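2S Albumin protein (Dolichos, PDB 6IX1) is of uncertain molecular function but, as a hemopexin-fold seed albumin, may serve in seed storage. Local coordinates at residues F8-A13 / Y86-T91. Residues are numbered along the deposited sequence; the frame is centred on the assembly and turned at random.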
ATOM      1  N   PHE A   8       3.424   1.372  -2.373  1.00  6.53           N
ATOM      2  CA  PHE A   8       3.097   2.791  -2.199  1.00  6.45           C
ATOM      3  C   PHE A   8       3.529   3.576  -3.425  1.00  6.62           C
ATOM      4  O   PHE A   8       4.420   3.155  -4.189  1.00  6.59           O
ATOM      5  CB  PHE A   8       3.669   3.353  -0.886  1.00  6.82           C
ATOM      6  CG  PHE A   8       5.162   3.517  -0.772  1.00  6.67           C
ATOM      7  CD1 PHE A   8       5.816   4.585  -1.390  1.00  7.05           C
ATOM      8  CD2 PHE A   8       5.867   2.590  -0.046  1.00  8.37           C
ATOM      9  CE1 PHE A   8       7.183   4.717  -1.239  1.00  7.73           C
ATOM     10  CE2 PHE A   8       7.244   2.775   0.126  1.00  7.23           C
ATOM     11  CZ  PHE A   8       7.896   3.813  -0.508  1.00  8.24           C
ATOM     12  N   ARG A   9       2.859   4.689  -3.609  1.00  6.41           N
ATOM     13  CA  ARG A   9       3.054   5.601  -4.731  1.00  6.55           C
ATOM     14  C   ARG A   9       4.208   6.549  -4.435  1.00  6.91           C
ATOM     15  O   ARG A   9       4.240   7.226  -3.393  1.00  7.15           O
ATOM     16  CB  ARG A   9       1.745   6.406  -4.917  1.00  8.18           C
ATOM     17  CG  ARG A   9       1.818   7.409  -6.034  1.00  7.05           C
ATOM     18  CD  ARG A   9       0.621   8.285  -6.193  1.00  8.91           C
ATOM     19  NE  ARG A   9       0.351   9.070  -5.014  1.00 11.07           N
ATOM     20  CZ  ARG A   9      -0.754   9.830  -4.881  1.00  9.55           C
ATOM     21  NH1 ARG A   9      -1.701   9.804  -5.768  1.00 10.18           N
ATOM     22  NH2 ARG A   9      -0.917  10.498  -3.730  1.00 11.49           N
ATOM     23  N   SER A  10       5.186   6.607  -5.351  1.00  6.73           N
ATOM     24  CA  SER A  10       6.327   7.488  -5.154  1.00  6.87           C
ATOM     25  C   SER A  10       5.913   8.935  -5.433  1.00  7.42           C
ATOM     26  O   SER A  10       5.048   9.230  -6.239  1.00  8.42           O
ATOM     27  CB  SER A  10       7.442   7.123  -6.102  1.00  7.74           C
ATOM     28  OG  SER A  10       8.527   7.976  -5.891  1.00  7.91           O
ATOM     29  N   SER A  11       6.676   9.856  -4.818  1.00  7.62           N
ATOM     30  CA  SER A  11       6.708  11.256  -5.282  1.00  7.49           C
ATOM     31  C   SER A  11       7.169  11.419  -6.747  1.00  7.81           C
ATOM     32  O   SER A  11       6.760  12.368  -7.392  1.00  9.55           O
ATOM     33  CB  SER A  11       7.582  12.070  -4.361  1.00  9.62           C
ATOM     34  OG  SER A  11       8.901  11.553  -4.440  1.00  9.14           O
ATOM     35  N   ARG A  12       7.885  10.443  -7.266  1.00  7.47           N
ATOM     36  CA  ARG A  12       8.328  10.494  -8.678  1.00  7.11           C
ATOM     37  C   ARG A  12       7.219  10.051  -9.575  1.00  6.73           C
ATOM     38  O   ARG A  12       6.616   8.944  -9.306  1.00  7.88           O
ATOM     39  CB  ARG A  12       9.562   9.610  -8.813  1.00  7.90           C
ATOM     40  CG  ARG A  12      10.794  10.169  -8.094  1.00  9.50           C
ATOM     41  CD  ARG A  12      11.314  11.433  -8.694  1.00 11.96           C
ATOM     42  NE  ARG A  12      12.349  12.041  -7.995  1.00 11.81           N
ATOM     43  CZ  ARG A  12      13.653  11.847  -8.220  1.00 12.84           C
ATOM     44  NH1 ARG A  12      14.040  10.901  -9.045  1.00 12.82           N
ATOM     45  NH2 ARG A  12      14.540  12.585  -7.583  1.00 12.82           N
ATOM     46  N   ALA A  13       6.912  10.788 -10.611  1.00  7.97           N
ATOM     47  CA  ALA A  13       5.738  10.530 -11.433  1.00  9.40           C
ATOM     48  C   ALA A  13       5.766   9.108 -11.969  1.00  7.80           C
ATOM     49  O   ALA A  13       6.756   8.623 -12.532  1.00  6.98           O
ATOM     50  CB  ALA A  13       5.608  11.539 -12.537  1.00 10.80           C
ATOM     51  N   TYR A  86      11.886   8.123   1.984  1.00  9.12           N
ATOM     52  CA  TYR A  86      12.501   7.159   1.045  1.00 10.01           C
ATOM     53  C   TYR A  86      13.401   7.890   0.019  1.00 10.17           C
ATOM     54  O   TYR A  86      14.041   7.181  -0.807  1.00 13.74           O
ATOM     55  CB  TYR A  86      11.469   6.214   0.429  1.00  9.68           C
ATOM     56  CG  TYR A  86      10.333   6.908  -0.252  1.00  9.44           C
ATOM     57  CD1 TYR A  86      10.445   7.226  -1.595  1.00  8.30           C
ATOM     58  CD2 TYR A  86       9.151   7.227   0.400  1.00  8.22           C
ATOM     59  CE1 TYR A  86       9.433   7.911  -2.236  1.00  7.67           C
ATOM     60  CE2 TYR A  86       8.144   7.919  -0.222  1.00  8.00           C
ATOM     61  CZ  TYR A  86       8.286   8.255  -1.541  1.00  7.67           C
ATOM     62  OH  TYR A  86       7.309   8.928  -2.191  1.00  8.52           O
ATOM     63  N   ALA A  87      13.470   9.222   0.015  1.00 11.58           N
ATOM     64  CA  ALA A  87      14.564   9.998  -0.653  1.00 11.04           C
ATOM     65  C   ALA A  87      14.903   9.492  -2.043  1.00 10.14           C
ATOM     66  O   ALA A  87      16.043   9.097  -2.308  1.00 10.94           O
ATOM     67  CB  ALA A  87      15.770  10.095   0.294  1.00 13.21           C
ATOM     68  N   PRO A  88      13.994   9.527  -3.011  1.00 10.15           N
ATOM     69  CA  PRO A  88      14.273   8.975  -4.327  1.00 13.97           C
ATOM     70  C   PRO A  88      15.452   9.644  -5.013  1.00 11.98           C
ATOM     71  O   PRO A  88      15.708  10.847  -4.848  1.00 11.44           O
ATOM     72  CB  PRO A  88      13.021   9.210  -5.147  1.00 16.15           C
ATOM     73  CG  PRO A  88      12.015   9.666  -4.211  1.00 15.13           C
ATOM     74  CD  PRO A  88      12.675  10.045  -2.930  1.00 11.55           C
ATOM     75  N   GLY A  89      16.228   8.806  -5.652  1.00 12.31           N
ATOM     76  CA  GLY A  89      17.375   9.294  -6.454  1.00 12.49           C
ATOM     77  C   GLY A  89      18.596   9.540  -5.597  1.00 13.93           C
ATOM     78  O   GLY A  89      19.559  10.004  -6.116  1.00 15.85           O
ATOM     79  N   THR A  90      18.551   9.208  -4.311  1.00 12.62           N
ATOM     80  CA  THR A  90      19.639   9.440  -3.339  1.00 13.29           C
ATOM     81  C   THR A  90      19.757   8.221  -2.443  1.00 12.00           C
ATOM     82  O   THR A  90      18.920   7.317  -2.458  1.00 15.85           O
ATOM     83  CB  THR A  90      19.421  10.691  -2.451  1.00 13.24           C
ATOM     84  OG1 THR A  90      18.495  10.356  -1.400  1.00 12.97           O
ATOM     85  CG2 THR A  90      18.905  11.880  -3.229  1.00 18.07           C
ATOM     86  N   THR A  91      20.751   8.310  -1.573  1.00 12.41           N
ATOM     87  CA  THR A  91      20.987   7.371  -0.476  1.00 18.52           C
ATOM     88  C   THR A  91      20.635   8.028   0.878  1.00 17.24           C
ATOM     89  O   THR A  91      21.371   7.813   1.885  1.00 19.35           O
ATOM     90  CB  THR A  91      22.448   6.928  -0.504  1.00 21.86           C
ATOM     91  OG1 THR A  91      23.227   8.119  -0.260  1.00 30.94           O
ATOM     92  CG2 THR A  91      22.743   6.194  -1.785  1.00 29.16           C
TER
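Tyr86, just past strand 80-85 of one blade of this four-bladed hemopexin propeller, sends its ring toward the end of strand 6-9 in the blade next door. Its CG sits between the backbone N and the carbonyl carbon (chi1 55°), and the ring reaches Phe8 tip to tip. Phe8 CE1 lies over one face, offset toward the rim and 3.5 Å from Tyr86 CE2; the planes meet obliquely at 50°. Tyr17 joins both rings, stacking on Phe8. In the plane of the Tyr86 ring, at its edge, Ser11 N donates to Tyr86 OH over 2.9 Å, with a moderately bent N-H...O angle of 148°. A phenylalanine here would lack the hydroxyl, and the Ser11 amide would probably lose its hold on this loop. Pro88, second residue of the type II turn from Ala87 to Thr90, puts CG 3.6 Å from Ser11 OG, a hydroxyl already hydrogen-bonded to Ser71. Arg12 crosses Pro88 obliquely, its CG 3.8 Å from Pro88 CB, and its bent chain lays one guanidinium face over that CB. Arg12 N donates to Ser10 OG at 2.9 Å, closing an ST turn. Gly89 has a positive phi, and a side chain there would sit tightly against Arg12 NH2. Across these two segments, then, ring and proline contacts are joined by one hydrogen bond, which fixes where the loop at Ser11 meets the tyrosine.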